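Local coordinates for protein NAD-dependent aldehyde dehydrogenase (Sinorhizobium meliloti, PDB 3U4J) that probably oxidises aldehydes to carboxylic acids with NAD or NADP as hydride acceptor, as family relatives do, and forms a tetramer, at residues S132-Q137 and V182-G187; E465-G470 and G481-D486. All coordinates share one frame; numbering follows the deposited sequence.

Interaction 1 (S132-Q137 and V182-G187)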
ATOM      1  N   SER A 132      17.798 -13.018   1.323  1.00  8.29           N
ATOM      2  CA  SER A 132      17.919 -11.988   0.279  1.00  8.70           C
ATOM      3  C   SER A 132      16.646 -11.196   0.079  1.00  7.66           C
ATOM      4  O   SER A 132      16.695  -9.985  -0.060  1.00  6.97           O
ATOM      5  CB  SER A 132      18.337 -12.566  -1.079  1.00  9.46           C
ATOM      6  OG  SER A 132      19.547 -13.276  -0.934  1.00 15.49           O
ATOM      7  N   TYR A 133      15.517 -11.886   0.013  1.00  7.13           N
ATOM      8  CA  TYR A 133      14.223 -11.217  -0.112  1.00  6.58           C
ATOM      9  C   TYR A 133      14.011 -10.209   1.023  1.00  6.98           C
ATOM     10  O   TYR A 133      13.588  -9.061   0.796  1.00  5.72           O
ATOM     11  CB  TYR A 133      13.053 -12.230  -0.131  1.00  6.14           C
ATOM     12  CG  TYR A 133      11.723 -11.494  -0.081  1.00  7.42           C
ATOM     13  CD1 TYR A 133      11.051 -11.113  -1.249  1.00  6.37           C
ATOM     14  CD2 TYR A 133      11.150 -11.146   1.145  1.00  7.83           C
ATOM     15  CE1 TYR A 133       9.843 -10.403  -1.168  1.00  7.60           C
ATOM     16  CE2 TYR A 133       9.955 -10.424   1.220  1.00  4.76           C
ATOM     17  CZ  TYR A 133       9.323 -10.061   0.071  1.00  6.28           C
ATOM     18  OH  TYR A 133       8.158  -9.339   0.179  1.00  7.36           O
ATOM     19  N   ALA A 134      14.269 -10.651   2.257  1.00  6.91           N
ATOM     20  CA  ALA A 134      14.022  -9.806   3.449  1.00  6.51           C
ATOM     21  C   ALA A 134      14.968  -8.625   3.469  1.00  6.50           C
ATOM     22  O   ALA A 134      14.576  -7.498   3.785  1.00  6.70           O
ATOM     23  CB  ALA A 134      14.192 -10.656   4.730  1.00  6.86           C
ATOM     24  N   ALA A 135      16.224  -8.875   3.094  1.00  6.69           N
ATOM     25  CA  ALA A 135      17.210  -7.780   3.011  1.00  7.52           C
ATOM     26  C   ALA A 135      16.755  -6.726   2.015  1.00  8.61           C
ATOM     27  O   ALA A 135      16.908  -5.535   2.258  1.00  9.95           O
ATOM     28  CB  ALA A 135      18.593  -8.321   2.621  1.00  6.46           C
ATOM     29  N   GLY A 136      16.221  -7.160   0.879  1.00  8.51           N
ATOM     30  CA  GLY A 136      15.723  -6.210  -0.149  1.00  9.60           C
ATOM     31  C   GLY A 136      14.601  -5.345   0.404  1.00 10.33           C
ATOM     32  O   GLY A 136      14.604  -4.122   0.221  1.00 11.91           O
ATOM     33  N   GLN A 137      13.645  -5.974   1.099  1.00  9.10           N
ATOM     34  CA  GLN A 137      12.470  -5.272   1.612  1.00  9.33           C
ATOM     35  C   GLN A 137      12.745  -4.412   2.835  1.00  9.04           C
ATOM     36  O   GLN A 137      12.063  -3.406   3.025  1.00  9.59           O
ATOM     37  CB  GLN A 137      11.330  -6.266   1.920  1.00  9.91           C
ATOM     38  CG  GLN A 137      10.670  -6.867   0.649  1.00 12.90           C
ATOM     39  CD  GLN A 137      10.219  -5.761  -0.302  1.00 19.19           C
ATOM     40  OE1 GLN A 137       9.299  -5.014   0.006  1.00 16.84           O
ATOM     41  NE2 GLN A 137      10.899  -5.629  -1.445  1.00 20.83           N
ATOM     42  N   VAL A 182      13.963 -14.696  11.750  1.00  7.60           N
ATOM     43  CA  VAL A 182      15.062 -13.793  12.107  1.00  6.72           C
ATOM     44  C   VAL A 182      15.217 -12.606  11.132  1.00  7.01           C
ATOM     45  O   VAL A 182      15.276 -11.465  11.573  1.00  6.61           O
ATOM     46  CB  VAL A 182      16.412 -14.557  12.323  1.00  6.78           C
ATOM     47  CG1 VAL A 182      17.611 -13.585  12.490  1.00  6.53           C
ATOM     48  CG2 VAL A 182      16.314 -15.524  13.533  1.00  6.66           C
ATOM     49  N   PRO A 183      15.265 -12.865   9.805  1.00  7.85           N
ATOM     50  CA  PRO A 183      15.531 -11.710   8.906  1.00  7.93           C
ATOM     51  C   PRO A 183      14.424 -10.651   8.932  1.00  8.06           C
ATOM     52  O   PRO A 183      14.712  -9.468   8.829  1.00  8.29           O
ATOM     53  CB  PRO A 183      15.617 -12.360   7.498  1.00  8.26           C
ATOM     54  CG  PRO A 183      15.901 -13.805   7.727  1.00  6.84           C
ATOM     55  CD  PRO A 183      15.222 -14.138   9.060  1.00  6.87           C
ATOM     56  N   TRP A 184      13.169 -11.070   9.088  1.00  8.04           N
ATOM     57  CA  TRP A 184      12.069 -10.147   9.177  1.00  8.32           C
ATOM     58  C   TRP A 184      12.114  -9.324  10.463  1.00  9.01           C
ATOM     59  O   TRP A 184      11.811  -8.113  10.459  1.00  9.51           O
ATOM     60  CB  TRP A 184      10.734 -10.882   9.031  1.00  9.01           C
ATOM     61  CG  TRP A 184      10.348 -11.080   7.556  1.00  7.56           C
ATOM     62  CD1 TRP A 184       9.449 -10.335   6.845  1.00  8.68           C
ATOM     63  CD2 TRP A 184      10.878 -12.062   6.635  1.00  5.94           C
ATOM     64  NE1 TRP A 184       9.394 -10.786   5.541  1.00  8.24           N
ATOM     65  CE2 TRP A 184      10.248 -11.844   5.383  1.00  6.59           C
ATOM     66  CE3 TRP A 184      11.807 -13.112   6.752  1.00  5.53           C
ATOM     67  CZ2 TRP A 184      10.501 -12.647   4.247  1.00  6.56           C
ATOM     68  CZ3 TRP A 184      12.093 -13.908   5.611  1.00  6.14           C
ATOM     69  CH2 TRP A 184      11.435 -13.662   4.368  1.00  5.37           C
ATOM     70  N   ALA A 185      12.509  -9.982  11.547  1.00  8.30           N
ATOM     71  CA  ALA A 185      12.624  -9.336  12.850  1.00  8.31           C
ATOM     72  C   ALA A 185      13.801  -8.344  12.894  1.00  7.43           C
ATOM     73  O   ALA A 185      13.619  -7.162  13.154  1.00  8.48           O
ATOM     74  CB  ALA A 185      12.770 -10.444  13.963  1.00  7.37           C
ATOM     75  N   ILE A 186      15.015  -8.799  12.610  1.00  7.46           N
ATOM     76  CA  ILE A 186      16.165  -7.859  12.674  1.00  7.06           C
ATOM     77  C   ILE A 186      16.116  -6.847  11.522  1.00  7.82           C
ATOM     78  O   ILE A 186      16.605  -5.734  11.650  1.00  7.81           O
ATOM     79  CB  ILE A 186      17.532  -8.587  12.697  1.00  7.14           C
ATOM     80  CG1 ILE A 186      17.763  -9.401  11.407  1.00  5.81           C
ATOM     81  CG2 ILE A 186      17.594  -9.482  13.931  1.00  6.28           C
ATOM     82  CD1 ILE A 186      19.220  -9.787  11.117  1.00  9.03           C
ATOM     83  N   GLY A 187      15.506  -7.234  10.402  1.00  8.77           N
ATOM     84  CA  GLY A 187      15.262  -6.296   9.295  1.00  9.34           C
ATOM     85  C   GLY A 187      14.322  -5.173   9.690  1.00 10.26           C
ATOM     86  O   GLY A 187      14.458  -4.061   9.212  1.00 10.76           O
TER
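Tyr133 and Ala134 meet Pro183 and Trp184 in a buried, wholly apolar helix-to-helix contact. Helix 174-187 makes the crossover from strand 153-168 to strand 191-195, in what is by family the Rossmann-like coenzyme domain, and the last turns of helix 117-138 pack against its last turns. The two segments run nearly parallel, their axes 9.1 Å apart at closest approach. Their backbones come nearest at Ala134 and Pro183, where the CA atoms are 6.0 Å apart. Ala134 CB carries the centre of the contact: it touches Pro183 CB at 3.5 Å and at the same time lies over one face of the Trp184 indole. From the centroid of the six-membered ring it is 3.8 Å away and almost on the normal, a well-centred CH-pi contact. The indole reaches this place because Trp184 CG is anti to its own carbonyl carbon (chi1 -85°), which swings the ring across to helix 117-138. Tyr133 arrives differently, with CG anti to the backbone N (chi1 173°), which brings its ring up to the rim of the indole. There Tyr133 CD2 packs on Trp184 CZ2 at 3.5 Å. The planes are inclined by 23° and neither ring covers the other, making this a rim-to-rim meeting and not a stack. The indole N-H is satisfied by Gly481 O, while Phe485 also meets the Trp184 ring; Tyr133 in turn packs on Pro464 and Glu465. Helix 84-100 adds Met91 against Ala134. With no hydrogen bond or charge passing between the two segments, cohesion rests on shape and dispersion: a methyl packed on an aromatic face accounts for much of the fit, and the indole N-H is turned to a different part of the chain.

Interaction 2 (E465-G470 and G481-D486)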
ATOM      1  N   GLU A 465       7.803 -14.115  -1.295  1.00  7.98           N
ATOM      2  CA  GLU A 465       6.980 -12.939  -1.658  1.00  8.90           C
ATOM      3  C   GLU A 465       5.608 -12.942  -1.012  1.00  8.55           C
ATOM      4  O   GLU A 465       5.026 -11.880  -0.782  1.00  8.64           O
ATOM      5  CB  GLU A 465       6.830 -12.819  -3.208  1.00  9.29           C
ATOM      6  CG  GLU A 465       8.094 -12.339  -3.952  1.00 11.79           C
ATOM      7  CD  GLU A 465       9.106 -13.458  -4.236  1.00 16.13           C
ATOM      8  OE1 GLU A 465      10.143 -13.169  -4.895  1.00 15.08           O
ATOM      9  OE2 GLU A 465       8.870 -14.616  -3.785  1.00 14.95           O
ATOM     10  N   LEU A 466       5.088 -14.133  -0.703  1.00  7.60           N
ATOM     11  CA  LEU A 466       3.756 -14.252  -0.130  1.00  8.12           C
ATOM     12  C   LEU A 466       3.761 -14.561   1.370  1.00  8.45           C
ATOM     13  O   LEU A 466       4.657 -15.294   1.834  1.00  9.01           O
ATOM     14  CB  LEU A 466       2.958 -15.354  -0.858  1.00  8.31           C
ATOM     15  CG  LEU A 466       2.158 -14.862  -2.064  1.00  8.97           C
ATOM     16  CD1 LEU A 466       3.090 -14.659  -3.273  1.00 10.13           C
ATOM     17  CD2 LEU A 466       1.021 -15.865  -2.422  1.00 11.07           C
ATOM     18  N   PRO A 467       2.744 -14.047   2.115  1.00  8.73           N
ATOM     19  CA  PRO A 467       2.591 -14.260   3.569  1.00  8.79           C
ATOM     20  C   PRO A 467       2.165 -15.683   3.907  1.00  9.52           C
ATOM     21  O   PRO A 467       1.503 -16.356   3.098  1.00  9.01           O
ATOM     22  CB  PRO A 467       1.438 -13.337   3.955  1.00  9.82           C
ATOM     23  CG  PRO A 467       0.632 -13.204   2.641  1.00  8.99           C
ATOM     24  CD  PRO A 467       1.681 -13.162   1.582  1.00  7.77           C
ATOM     25  N   ILE A 468       2.559 -16.123   5.102  1.00  8.45           N
ATOM     26  CA  ILE A 468       2.193 -17.444   5.601  1.00  8.45           C
ATOM     27  C   ILE A 468       1.617 -17.309   7.015  1.00  8.97           C
ATOM     28  O   ILE A 468       2.045 -16.460   7.825  1.00  8.19           O
ATOM     29  CB  ILE A 468       3.390 -18.483   5.550  1.00  7.65           C
ATOM     30  CG1 ILE A 468       4.503 -18.132   6.543  1.00  8.20           C
ATOM     31  CG2 ILE A 468       3.952 -18.649   4.080  1.00  7.64           C
ATOM     32  CD1 ILE A 468       5.664 -19.164   6.639  1.00  5.89           C
ATOM     33  N   GLY A 469       0.669 -18.182   7.335  1.00  8.93           N
ATOM     34  CA  GLY A 469       0.195 -18.262   8.717  1.00  9.09           C
ATOM     35  C   GLY A 469      -1.128 -19.013   8.701  1.00  8.97           C
ATOM     36  O   GLY A 469      -1.589 -19.378   7.631  1.00  9.14           O
ATOM     37  N   GLY A 470      -1.730 -19.228   9.870  1.00  8.66           N
ATOM     38  CA  GLY A 470      -2.950 -20.045   9.954  1.00  8.20           C
ATOM     39  C   GLY A 470      -4.222 -19.336  10.387  1.00  8.39           C
ATOM     40  O   GLY A 470      -4.197 -18.203  10.890  1.00  7.78           O
ATOM     41  N   GLY A 481       6.857 -12.329   3.158  1.00  8.78           N
ATOM     42  CA  GLY A 481       6.457 -11.200   2.309  1.00  9.56           C
ATOM     43  C   GLY A 481       6.657  -9.863   3.012  1.00 10.22           C
ATOM     44  O   GLY A 481       7.625  -9.690   3.744  1.00  9.24           O
ATOM     45  N   ARG A 482       5.715  -8.944   2.799  1.00 10.18           N
ATOM     46  CA  ARG A 482       5.665  -7.671   3.516  1.00 11.41           C
ATOM     47  C   ARG A 482       5.003  -7.853   4.879  1.00 10.95           C
ATOM     48  O   ARG A 482       5.171  -7.028   5.752  1.00 10.19           O
ATOM     49  CB  ARG A 482       4.878  -6.626   2.719  1.00 11.96           C
ATOM     50  CG  ARG A 482       5.542  -6.335   1.394  1.00 17.11           C
ATOM     51  CD  ARG A 482       5.142  -5.012   0.771  1.00 23.09           C
ATOM     52  NE  ARG A 482       6.225  -4.579  -0.128  1.00 28.94           N
ATOM     53  CZ  ARG A 482       6.069  -4.180  -1.395  1.00 32.33           C
ATOM     54  NH1 ARG A 482       4.860  -4.120  -1.955  1.00 32.97           N
ATOM     55  NH2 ARG A 482       7.134  -3.807  -2.103  1.00 31.86           N
ATOM     56  N   TYR A 483       4.240  -8.932   5.049  1.00  9.75           N
ATOM     57  CA  TYR A 483       3.460  -9.104   6.276  1.00 10.05           C
ATOM     58  C   TYR A 483       4.338  -9.326   7.500  1.00  9.85           C
ATOM     59  O   TYR A 483       4.030  -8.799   8.594  1.00  9.38           O
ATOM     60  CB  TYR A 483       2.447 -10.257   6.132  1.00  9.03           C
ATOM     61  CG  TYR A 483       1.252  -9.864   5.247  1.00 12.15           C
ATOM     62  CD1 TYR A 483      -0.004  -9.610   5.810  1.00 11.03           C
ATOM     63  CD2 TYR A 483       1.393  -9.733   3.858  1.00 12.12           C
ATOM     64  CE1 TYR A 483      -1.082  -9.218   5.006  1.00 13.88           C
ATOM     65  CE2 TYR A 483       0.305  -9.366   3.041  1.00 11.02           C
ATOM     66  CZ  TYR A 483      -0.918  -9.116   3.617  1.00 12.08           C
ATOM     67  OH  TYR A 483      -1.990  -8.739   2.822  1.00 10.45           O
ATOM     68  N   GLY A 484       5.425 -10.093   7.326  1.00  8.40           N
ATOM     69  CA  GLY A 484       6.272 -10.408   8.469  1.00  9.12           C
ATOM     70  C   GLY A 484       6.876  -9.146   9.065  1.00  9.33           C
ATOM     71  O   GLY A 484       7.097  -9.076  10.281  1.00  9.55           O
ATOM     72  N   PHE A 485       7.128  -8.122   8.248  1.00  8.88           N
ATOM     73  CA  PHE A 485       7.705  -6.899   8.829  1.00 10.27           C
ATOM     74  C   PHE A 485       6.733  -6.207   9.763  1.00 11.14           C
ATOM     75  O   PHE A 485       7.155  -5.610  10.760  1.00 12.51           O
ATOM     76  CB  PHE A 485       8.231  -5.943   7.773  1.00 10.29           C
ATOM     77  CG  PHE A 485       9.332  -6.537   6.936  1.00 10.76           C
ATOM     78  CD1 PHE A 485      10.608  -6.699   7.456  1.00 10.84           C
ATOM     79  CD2 PHE A 485       9.077  -6.955   5.632  1.00  9.69           C
ATOM     80  CE1 PHE A 485      11.618  -7.255   6.686  1.00 11.21           C
ATOM     81  CE2 PHE A 485      10.081  -7.515   4.860  1.00 10.14           C
ATOM     82  CZ  PHE A 485      11.353  -7.668   5.389  1.00 10.87           C
ATOM     83  N   ASP A 486       5.441  -6.303   9.458  1.00 11.99           N
ATOM     84  CA  ASP A 486       4.410  -5.730  10.313  1.00 12.92           C
ATOM     85  C   ASP A 486       4.330  -6.503  11.635  1.00 13.14           C
ATOM     86  O   ASP A 486       4.091  -5.905  12.687  1.00 13.40           O
ATOM     87  CB  ASP A 486       3.051  -5.691   9.596  1.00 13.37           C
ATOM     88  CG  ASP A 486       3.033  -4.714   8.400  1.00 14.93           C
ATOM     89  OD1 ASP A 486       4.046  -4.028   8.144  1.00 14.79           O
ATOM     90  OD2 ASP A 486       2.003  -4.657   7.704  1.00 17.59           O
TER
HETATM   91  O   HOH W   1       3.692 -10.147   0.843  1.00 12.66           O
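Glu465 begins the loop and meets Gly481 through its backbone: Glu465 O lies 3.5 Å from Gly481 CA, and the two CA atoms are 4.4 Å apart. The same carbonyl accepts a hydrogen bond from a water at 2.7 Å, and that water accepts a bond from the backbone N of Arg482 at 3.1 Å, bridging the loop to the approach of helix 483-487. The Glu465 side chain turns the other way, toward a salt bridge with Arg139 of the second subunit. A CB on Gly481 would run into Glu465 O; this clash calls for glycine, and the positive phi favours it. Leu466 adds little, its carbonyl passing near Gly481 N without bonding it. Pro467 makes the main side-chain contact, laying one side of its ring over a face of Tyr483. Pro467 CB touches Tyr483 CD2 at 3.6 Å, while Pro467 CG makes a CH-pi contact 4.2 Å from the Tyr483 ring centroid and 28° off the normal. Tyr483 offers that face with CG anti to the carbonyl carbon (chi1 -74°), and the bridging water sits at the ring's edge, in its plane. A serine in place of Tyr483 would probably leave Pro467 without its aromatic cover and Gln144 of the third subunit without the hydroxyl it bonds. Within the chain, Gln137 of helix 117-138 packs on Phe485. From the third subunit, Val157 of strand 153-168 packs on both Pro467 and Tyr483, and Phe491 of strand 489-497 meets the tyrosine edge-to-face, so this loop and the start of helix 483-487 receive strands of a neighbouring subunit's arm, which probably corresponds to the family's oligomerisation domain.

How the interactions relate
From the N terminus, interaction 1 comes first: it brings helix 174-187 back against helix 117-138 and closes a loop holding strand 143-146 and the long strand 153-168. Interaction 2 follows far along the chain, closing a short loop with strand 475-476 just before helix 483-487. The two are in series, neither enclosing nor crossing the other, yet their centres lie only 11 Å apart. Besides the indole bond already named, Gln137 OE1 is 3.1 Å from Arg482 NE, a probable hydrogen bond, and Tyr133 OH packs 3.2 Å from Gly481 C. Together they tie the loop and short helix 483-487 to helices 117-138 and 174-187, next to the second subunit.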